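Local coordinates for ferripyochelin binding protein (Pyrococcus horikoshii, PDB 1V3W) that probably works as a gamma-class carbonic anhydrase, binding zinc between the subunits of a left-handed beta-helix trimer and also binding calcium, at residues A[48-53]-A[62-67]; A[75-80]-A[151-156]; A[84-89]-A[101-106]. All coordinates share one frame; numbering follows the deposited sequence.

How the interactions relate
Interactions 1 and 3 both reach one sheet of the beta-helix, where strands 63-65 and 85-87 are neighbours, and each supplies a histidine to the same zinc; Ser67 of the first also bonds to Asp105 of the third. Interaction 3 is the buried one, a backbone ladder between successive coils. Interaction 1 is partly buried and joins two different sheets through isoleucine packing and a threonine hydroxyl at the corner. Interaction 2, also partly buried, lies on the opposite side of the chain's centre, about 17 Å from either of the others (centre to centre), and lays the C-terminal helix on the outside through a tyrosine and a water. Ile80, of segment 75-80, packs against Val62, Ile64 and Val86.

Interaction 1. Residues A[48-53]-A[62-67]; sequences EQIYVG and VSIHTS. With ZN (zinc ion), chain B.
Ile50 and Ile64 form an apolar contact between two sheets of the beta-helix, and Glu48 and Thr66 close it with a polar clasp at the corner where the chain turns into strand 49-52. That strand and strand 63-65 are not paired with each other; they lie on different faces of the coil and meet through side chains pointing inward. The gamma methyl of Ile50 faces that of Ile64, CG2 to CG2 at 3.7 Å, the two side chains crossing obliquely. The other branch of Ile50 leaves CG1 beside the backbone N, and an extended chi2 (169°) carries CD1 on to the opposing backbone, 3.5 Å from Ile64 O. Next to it, Thr66 CG2 lies 3.9 Å from Ile50 CG1.

The hydroxyl of Thr66 sits between its own backbone N and carbonyl carbon (chi1 68°), which turns OG1 toward the corner. There it accepts Glu48 N at 2.9 Å, with an N-H...O angle of 155°, and it donates to water 1 at 2.7 Å. The same water donates to Glu48 O, so one hydroxyl serves both polar backbone atoms of Glu48, one directly and one through the water. Glu48 CG still passes 3.1 Å from Ser67 O; beyond it the chain bends away and OE2 goes on to Gly69 N.

His65 points to the other side of its strand. Its ND1 binds zinc at 2.2 Å while NE2 bonds to Asp46 OD1, which would fix the turn of the ring. His87, His82 of the second subunit and a water complete the sphere, the subunit-interface zinc site characteristic of gamma-class carbonic anhydrases on a left-handed beta-helix.

Interaction 2. Residues A[75-80]-A[151-156]; sequences GEYVTI and WTKKNA
Tyr77 holds CG anti to its carbonyl carbon (chi1 -67°), and Lys153 holds CG anti to its backbone N (chi1 177°); these set the directions in which the two side chains start. Beyond CG the lysine stays extended, and it runs alongside the tyrosine, both pointing the same way. Lys153 CG lies over one face of the ring, 4.0 Å from Tyr77 CD1. Farther out, the lysine CE comes just as near to Tyr77 OH, so the contact is made mainly by the lysine methylenes. Ala156 approaches differently: its CB sits at the ring edge, in plane, 3.9 Å from Tyr77 CD1, and is closer still to the tyrosine backbone, 3.6 Å from CA. The ring is also stacked on Tyr55 and meets Tyr94. An alanine here would probably leave the lysine methylenes without their aromatic wall and Tyr55 without its stacking mate.

On the backbone side of the ring the link is polar and indirect. Water 3 donates to Tyr77 O and to Thr152 O, each at 2.8 Å, and is hydrogen-bonded to Thr79 OG1 at 2.7 Å. The helix is kinked here: Ala156 N makes no bond to the turn before, and water 3 supplies a donor to Thr152 O. Thr79, whose OG1 is also bonded to Asn57 OD1, crosses Asn155 at about a right angle, its OG1 3.5 Å from Asn155 CG, a packing contact. Helix 146-169 is thereby laid against the coil at strand 79-80, the C-terminal helix packed on the outside of a left-handed beta-helix that is characteristic of gamma-class carbonic anhydrases.

Interaction 3. Residues A[84-89]-A[101-106]; sequences AMVHGA and SVILDG. With ZN (zinc ion), chain B.
His87 ND1 donates to Asp105 OD1 at 2.7 Å, a His-carboxylate bond between successive coils of the left-handed beta-helix. The oxygen lies at the ring edge, close to the imidazole plane, and is met on its syn side; ring and carboxylate are turned 65° apart. Ser67 OG gives OD1 a second partner. On the far side of the ring NE2 binds zinc at 2.0 Å, so Asp105 acts as a second-shell residue, orienting the imidazole and probably polarising it.

Behind this pair runs a parallel ladder. Met85 N bonds to Ser101 O, Met85 O accepts Ile103 N at 2.9 Å, and His87 N reaches Ile103 O at 2.8 Å, with an N-H...O angle of 164°. At the corner the pairing carries on as Gly106 N donates to Gly88 O. Gly88 has positive phi, and a beta carbon there would run into Asp105 OD1.

Met85 and Val102 share one face of the sheet, which packs on the second subunit at Ile99 and Ser100 respectively. Val86 and Ile103 are on the other, with Val86 CG2 4.3 Å from Ile103 CG1. Ile103 places its CG2 anti to the backbone N, and this methyl presses on Ala89 CB at 3.5 Å, tighter than usual carbon contact.

Interaction 1. Residues A[48-53]-A[62-67]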
loop_
_atom_site.group_PDB
_atom_site.type_symbol
_atom_site.label_atom_id
_atom_site.label_comp_id
_atom_site.label_asym_id
_atom_site.label_seq_id
_atom_site.Cartn_x
_atom_site.Cartn_y
_atom_site.Cartn_z
ATOM N N GLU A 48 11.791 14.643 -9.908
ATOM C CA GLU A 48 13.154 14.209 -10.210
ATOM C C GLU A 48 13.090 12.821 -10.847
ATOM O O GLU A 48 12.050 12.164 -10.833
ATOM C CB GLU A 48 14.010 14.136 -8.941
ATOM C CG GLU A 48 14.216 15.454 -8.201
ATOM C CD GLU A 48 14.926 16.504 -9.033
ATOM O OE1 GLU A 48 15.630 16.134 -9.996
ATOM O OE2 GLU A 48 14.791 17.703 -8.711
ATOM N N GLN A 49 14.209 12.372 -11.397
ATOM C CA GLN A 49 14.266 11.067 -12.037
ATOM C C GLN A 49 14.223 9.905 -11.049
ATOM O O GLN A 49 14.657 10.023 -9.900
ATOM C CB GLN A 49 15.550 10.947 -12.866
ATOM C CG GLN A 49 15.698 9.621 -13.610
ATOM C CD GLN A 49 16.991 9.531 -14.407
ATOM O OE1 GLN A 49 18.043 9.160 -13.879
ATOM N NE2 GLN A 49 16.917 9.880 -15.685
ATOM N N ILE A 50 13.670 8.788 -11.510
ATOM C CA ILE A 50 13.638 7.559 -10.728
ATOM C C ILE A 50 14.431 6.589 -11.588
ATOM O O ILE A 50 14.031 6.279 -12.711
ATOM C CB ILE A 50 12.214 7.007 -10.541
ATOM C CG1 ILE A 50 11.401 7.972 -9.678
ATOM C CG2 ILE A 50 12.277 5.624 -9.886
ATOM C CD1 ILE A 50 9.919 7.666 -9.658
ATOM N N TYR A 51 15.571 6.143 -11.069
ATOM C CA TYR A 51 16.437 5.220 -11.789
ATOM C C TYR A 51 16.456 3.867 -11.090
ATOM O O TYR A 51 16.676 3.799 -9.882
ATOM C CB TYR A 51 17.863 5.778 -11.838
ATOM C CG TYR A 51 18.841 4.887 -12.561
ATOM C CD1 TYR A 51 19.082 5.045 -13.925
ATOM C CD2 TYR A 51 19.503 3.862 -11.889
ATOM C CE1 TYR A 51 19.963 4.200 -14.601
ATOM C CE2 TYR A 51 20.377 3.013 -12.553
ATOM C CZ TYR A 51 20.602 3.188 -13.904
ATOM O OH TYR A 51 21.465 2.334 -14.545
ATOM N N VAL A 52 16.222 2.802 -11.850
ATOM C CA VAL A 52 16.235 1.450 -11.303
ATOM C C VAL A 52 17.297 0.629 -12.033
ATOM O O VAL A 52 17.161 0.337 -13.223
ATOM C CB VAL A 52 14.860 0.775 -11.455
ATOM C CG1 VAL A 52 14.876 -0.598 -10.799
ATOM C CG2 VAL A 52 13.786 1.652 -10.820
ATOM N N GLY A 53 18.345 0.262 -11.299
ATOM C CA GLY A 53 19.452 -0.495 -11.866
ATOM C C GLY A 53 19.165 -1.932 -12.250
ATOM O O GLY A 53 18.120 -2.483 -11.914
ATOM N N VAL A 62 3.851 -1.070 -4.517
ATOM C CA VAL A 62 4.952 -0.220 -4.077
ATOM C C VAL A 62 4.776 1.147 -4.734
ATOM O O VAL A 62 4.204 1.249 -5.816
ATOM C CB VAL A 62 6.313 -0.782 -4.554
ATOM C CG1 VAL A 62 7.403 0.286 -4.444
ATOM C CG2 VAL A 62 6.691 -1.990 -3.731
ATOM N N SER A 63 5.231 2.199 -4.062
ATOM C CA SER A 63 5.194 3.531 -4.648
ATOM C C SER A 63 6.610 4.089 -4.593
ATOM O O SER A 63 7.312 3.921 -3.592
ATOM C CB SER A 63 4.274 4.479 -3.871
ATOM O OG SER A 63 2.924 4.078 -3.959
ATOM N N ILE A 64 7.044 4.715 -5.680
ATOM C CA ILE A 64 8.353 5.349 -5.709
ATOM C C ILE A 64 8.130 6.760 -6.224
ATOM O O ILE A 64 7.473 6.963 -7.247
ATOM C CB ILE A 64 9.354 4.624 -6.633
ATOM C CG1 ILE A 64 9.521 3.173 -6.181
ATOM C CG2 ILE A 64 10.709 5.340 -6.585
ATOM C CD1 ILE A 64 10.523 2.378 -7.003
ATOM N N HIS A 65 8.645 7.735 -5.487
ATOM C CA HIS A 65 8.503 9.127 -5.873
ATOM C C HIS A 65 9.764 9.875 -5.468
ATOM O O HIS A 65 10.718 9.273 -4.968
ATOM C CB HIS A 65 7.282 9.745 -5.190
ATOM C CG HIS A 65 6.831 11.028 -5.813
ATOM N ND1 HIS A 65 6.387 12.101 -5.071
ATOM C CD2 HIS A 65 6.754 11.409 -7.110
ATOM C CE1 HIS A 65 6.058 13.090 -5.886
ATOM N NE2 HIS A 65 6.272 12.695 -7.128
ATOM N N THR A 66 9.762 11.184 -5.682
ATOM C CA THR A 66 10.912 12.018 -5.357
ATOM C C THR A 66 10.453 13.380 -4.860
ATOM O O THR A 66 9.263 13.694 -4.866
ATOM C CB THR A 66 11.787 12.267 -6.599
ATOM O OG1 THR A 66 11.062 13.086 -7.528
ATOM C CG2 THR A 66 12.164 10.950 -7.273
ATOM N N SER A 67 11.422 14.182 -4.429
ATOM C CA SER A 67 11.172 15.538 -3.962
ATOM C C SER A 67 12.138 16.405 -4.755
ATOM O O SER A 67 13.133 15.901 -5.277
ATOM C CB SER A 67 11.464 15.655 -2.464
ATOM O OG SER A 67 12.748 15.149 -2.149
HETATM ZN ZN ZN B . 5.977 12.245 -2.879
HETATM O O HOH W 1 9.618 12.171 -9.618
HETATM O O HOH W 2 4.725 13.540 -2.580
#

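Interaction 2. Residues A[75-80]-A[151-156]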
loop_
_atom_site.group_PDB
_atom_site.type_symbol
_atom_site.label_atom_id
_atom_site.label_comp_id
_atom_site.label_asym_id
_atom_site.label_seq_id
_atom_site.Cartn_x
_atom_site.Cartn_y
_atom_site.Cartn_z
ATOM N N GLY A 75 20.089 0.873 -7.003
ATOM C CA GLY A 75 21.181 0.113 -7.587
ATOM C C GLY A 75 20.756 -1.202 -8.213
ATOM O O GLY A 75 19.597 -1.374 -8.605
ATOM N N GLU A 76 21.703 -2.134 -8.298
ATOM C CA GLU A 76 21.466 -3.442 -8.896
ATOM C C GLU A 76 21.115 -4.515 -7.873
ATOM O O GLU A 76 21.524 -4.440 -6.714
ATOM C CB GLU A 76 22.701 -3.893 -9.678
ATOM C CG GLU A 76 23.198 -2.880 -10.688
ATOM C CD GLU A 76 24.084 -3.506 -11.744
ATOM O OE1 GLU A 76 24.488 -4.677 -11.569
ATOM O OE2 GLU A 76 24.375 -2.824 -12.747
ATOM N N TYR A 77 20.368 -5.522 -8.321
ATOM C CA TYR A 77 19.953 -6.623 -7.454
ATOM C C TYR A 77 19.229 -6.108 -6.219
ATOM O O TYR A 77 19.412 -6.625 -5.113
ATOM C CB TYR A 77 21.166 -7.450 -7.027
ATOM C CG TYR A 77 21.835 -8.197 -8.158
ATOM C CD1 TYR A 77 21.292 -9.382 -8.659
ATOM C CD2 TYR A 77 23.028 -7.734 -8.709
ATOM C CE1 TYR A 77 21.926 -10.089 -9.678
ATOM C CE2 TYR A 77 23.670 -8.432 -9.725
ATOM C CZ TYR A 77 23.116 -9.608 -10.204
ATOM O OH TYR A 77 23.752 -10.312 -11.200
ATOM N N VAL A 78 18.411 -5.078 -6.408
ATOM C CA VAL A 78 17.647 -4.514 -5.308
ATOM C C VAL A 78 16.232 -5.062 -5.335
ATOM O O VAL A 78 15.598 -5.132 -6.389
ATOM C CB VAL A 78 17.575 -2.973 -5.390
ATOM C CG1 VAL A 78 16.620 -2.437 -4.323
ATOM C CG2 VAL A 78 18.959 -2.377 -5.196
ATOM N N THR A 79 15.754 -5.469 -4.167
ATOM C CA THR A 79 14.404 -5.988 -4.026
ATOM C C THR A 79 13.586 -4.969 -3.246
ATOM O O THR A 79 13.869 -4.713 -2.078
ATOM C CB THR A 79 14.394 -7.321 -3.245
ATOM O OG1 THR A 79 15.018 -8.342 -4.031
ATOM C CG2 THR A 79 12.966 -7.739 -2.915
ATOM N N ILE A 80 12.595 -4.366 -3.894
ATOM C CA ILE A 80 11.739 -3.406 -3.207
ATOM C C ILE A 80 10.458 -4.167 -2.887
ATOM O O ILE A 80 9.610 -4.393 -3.754
ATOM C CB ILE A 80 11.451 -2.170 -4.076
ATOM C CG1 ILE A 80 12.778 -1.551 -4.535
ATOM C CG2 ILE A 80 10.655 -1.146 -3.268
ATOM C CD1 ILE A 80 12.621 -0.290 -5.344
ATOM N N TRP A 151 21.496 -13.985 0.439
ATOM C CA TRP A 151 20.084 -13.754 0.150
ATOM C C TRP A 151 19.854 -12.390 -0.509
ATOM O O TRP A 151 18.926 -12.234 -1.304
ATOM C CB TRP A 151 19.254 -13.861 1.436
ATOM C CG TRP A 151 17.773 -13.668 1.231
ATOM C CD1 TRP A 151 16.975 -12.751 1.851
ATOM C CD2 TRP A 151 16.926 -14.407 0.339
ATOM N NE1 TRP A 151 15.681 -12.874 1.402
ATOM C CE2 TRP A 151 15.620 -13.880 0.480
ATOM C CE3 TRP A 151 17.135 -15.464 -0.553
ATOM C CZ2 TRP A 151 14.532 -14.372 -0.252
ATOM C CZ3 TRP A 151 16.052 -15.953 -1.282
ATOM C CH2 TRP A 151 14.765 -15.406 -1.121
ATOM N N THR A 152 20.690 -11.403 -0.192
ATOM C CA THR A 152 20.515 -10.086 -0.800
ATOM C C THR A 152 20.643 -10.160 -2.326
ATOM O O THR A 152 20.142 -9.279 -3.027
ATOM C CB THR A 152 21.509 -9.021 -0.239
ATOM O OG1 THR A 152 22.861 -9.441 -0.458
ATOM C CG2 THR A 152 21.278 -8.802 1.255
ATOM N N LYS A 153 21.307 -11.199 -2.841
ATOM C CA LYS A 153 21.430 -11.376 -4.295
ATOM C C LYS A 153 20.382 -12.380 -4.794
ATOM O O LYS A 153 19.694 -12.133 -5.782
ATOM C CB LYS A 153 22.837 -11.870 -4.704
ATOM C CG LYS A 153 22.974 -12.134 -6.227
ATOM C CD LYS A 153 24.406 -12.449 -6.706
ATOM C CE LYS A 153 24.426 -12.812 -8.203
ATOM N NZ LYS A 153 25.796 -12.948 -8.789
ATOM N N LYS A 154 20.268 -13.509 -4.096
ATOM C CA LYS A 154 19.335 -14.592 -4.428
ATOM C C LYS A 154 17.892 -14.097 -4.616
ATOM O O LYS A 154 17.214 -14.482 -5.570
ATOM C CB LYS A 154 19.420 -15.665 -3.314
ATOM C CG LYS A 154 18.599 -16.965 -3.465
ATOM C CD LYS A 154 19.467 -18.240 -3.215
ATOM C CE LYS A 154 19.285 -19.041 -1.874
ATOM N NZ LYS A 154 18.054 -18.932 -1.020
ATOM N N ASN A 155 17.434 -13.240 -3.710
ATOM C CA ASN A 155 16.077 -12.698 -3.772
ATOM C C ASN A 155 15.850 -12.052 -5.138
ATOM O O ASN A 155 14.837 -12.293 -5.802
ATOM C CB ASN A 155 15.882 -11.652 -2.668
ATOM C CG ASN A 155 14.417 -11.340 -2.392
ATOM O OD1 ASN A 155 13.559 -11.470 -3.266
ATOM N ND2 ASN A 155 14.131 -10.904 -1.170
ATOM N N ALA A 156 16.807 -11.230 -5.555
ATOM C CA ALA A 156 16.714 -10.541 -6.837
ATOM C C ALA A 156 16.768 -11.507 -8.017
ATOM O O ALA A 156 16.050 -11.334 -9.000
ATOM C CB ALA A 156 17.831 -9.509 -6.952
HETATM O O HOH W 3 17.690 -8.105 -3.545
#

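Interaction 3. Residues A[84-89]-A[101-106]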
loop_
_atom_site.group_PDB
_atom_site.type_symbol
_atom_site.label_atom_id
_atom_site.label_comp_id
_atom_site.label_asym_id
_atom_site.label_seq_id
_atom_site.Cartn_x
_atom_site.Cartn_y
_atom_site.Cartn_z
ATOM N N ALA A 84 6.059 -1.403 -0.090
ATOM C CA ALA A 84 7.066 -0.507 0.444
ATOM C C ALA A 84 6.949 0.821 -0.286
ATOM O O ALA A 84 6.244 0.938 -1.293
ATOM C CB ALA A 84 8.449 -1.106 0.253
ATOM N N MET A 85 7.648 1.828 0.218
ATOM C CA MET A 85 7.599 3.146 -0.387
ATOM C C MET A 85 8.980 3.788 -0.304
ATOM O O MET A 85 9.544 3.921 0.780
ATOM C CB MET A 85 6.558 3.993 0.354
ATOM C CG MET A 85 6.009 5.188 -0.403
ATOM S SD MET A 85 7.166 6.545 -0.575
ATOM C CE MET A 85 6.993 6.904 -2.334
ATOM N N VAL A 86 9.529 4.159 -1.457
ATOM C CA VAL A 86 10.842 4.797 -1.510
ATOM C C VAL A 86 10.643 6.225 -2.002
ATOM O O VAL A 86 10.109 6.444 -3.092
ATOM C CB VAL A 86 11.795 4.045 -2.469
ATOM C CG1 VAL A 86 13.150 4.738 -2.504
ATOM C CG2 VAL A 86 11.948 2.596 -2.019
ATOM N N HIS A 87 11.074 7.194 -1.201
ATOM C CA HIS A 87 10.891 8.590 -1.565
ATOM C C HIS A 87 12.170 9.420 -1.563
ATOM O O HIS A 87 12.732 9.702 -0.506
ATOM C CB HIS A 87 9.863 9.226 -0.625
ATOM C CG HIS A 87 9.173 10.414 -1.210
ATOM N ND1 HIS A 87 9.806 11.622 -1.402
ATOM C CD2 HIS A 87 7.920 10.562 -1.704
ATOM C CE1 HIS A 87 8.974 12.463 -1.991
ATOM N NE2 HIS A 87 7.824 11.844 -2.187
ATOM N N GLY A 88 12.616 9.803 -2.760
ATOM C CA GLY A 88 13.811 10.621 -2.913
ATOM C C GLY A 88 15.051 10.101 -2.216
ATOM O O GLY A 88 15.819 10.879 -1.642
ATOM N N ALA A 89 15.268 8.793 -2.284
ATOM C CA ALA A 89 16.415 8.187 -1.627
ATOM C C ALA A 89 17.375 7.490 -2.573
ATOM O O ALA A 89 17.038 7.176 -3.719
ATOM C CB ALA A 89 15.936 7.200 -0.568
ATOM N N SER A 101 7.907 -1.217 4.135
ATOM C CA SER A 101 8.847 -0.333 4.811
ATOM C C SER A 101 8.797 1.022 4.109
ATOM O O SER A 101 8.108 1.178 3.097
ATOM C CB SER A 101 10.271 -0.902 4.765
ATOM O OG SER A 101 10.770 -0.970 3.440
ATOM N N VAL A 102 9.521 1.999 4.647
ATOM C CA VAL A 102 9.554 3.340 4.074
ATOM C C VAL A 102 10.980 3.876 4.095
ATOM O O VAL A 102 11.668 3.775 5.108
ATOM C CB VAL A 102 8.663 4.319 4.877
ATOM C CG1 VAL A 102 8.677 5.695 4.227
ATOM C CG2 VAL A 102 7.243 3.777 4.974
ATOM N N ILE A 103 11.421 4.430 2.970
ATOM C CA ILE A 103 12.755 5.011 2.867
ATOM C C ILE A 103 12.511 6.463 2.496
ATOM O O ILE A 103 11.962 6.749 1.434
ATOM C CB ILE A 103 13.586 4.337 1.764
ATOM C CG1 ILE A 103 13.542 2.814 1.932
ATOM C CG2 ILE A 103 15.023 4.847 1.816
ATOM C CD1 ILE A 103 14.047 2.311 3.270
ATOM N N LEU A 104 12.911 7.380 3.371
ATOM C CA LEU A 104 12.665 8.794 3.129
ATOM C C LEU A 104 13.767 9.583 2.423
ATOM O O LEU A 104 14.881 9.097 2.216
ATOM C CB LEU A 104 12.259 9.463 4.447
ATOM C CG LEU A 104 10.977 8.837 5.019
ATOM C CD1 LEU A 104 10.673 9.392 6.401
ATOM C CD2 LEU A 104 9.819 9.103 4.064
ATOM N N ASP A 105 13.421 10.813 2.057
ATOM C CA ASP A 105 14.287 11.719 1.313
ATOM C C ASP A 105 15.681 11.967 1.867
ATOM O O ASP A 105 15.860 12.249 3.051
ATOM C CB ASP A 105 13.564 13.053 1.133
ATOM C CG ASP A 105 12.175 12.877 0.554
ATOM O OD1 ASP A 105 12.030 12.930 -0.685
ATOM O OD2 ASP A 105 11.228 12.667 1.342
ATOM N N GLY A 106 16.666 11.867 0.981
ATOM C CA GLY A 106 18.042 12.094 1.376
ATOM C C GLY A 106 18.728 10.898 2.000
ATOM O O GLY A 106 19.935 10.930 2.237
HETATM ZN ZN ZN B . 5.977 12.245 -2.879
HETATM O O HOH W 2 4.725 13.540 -2.580
#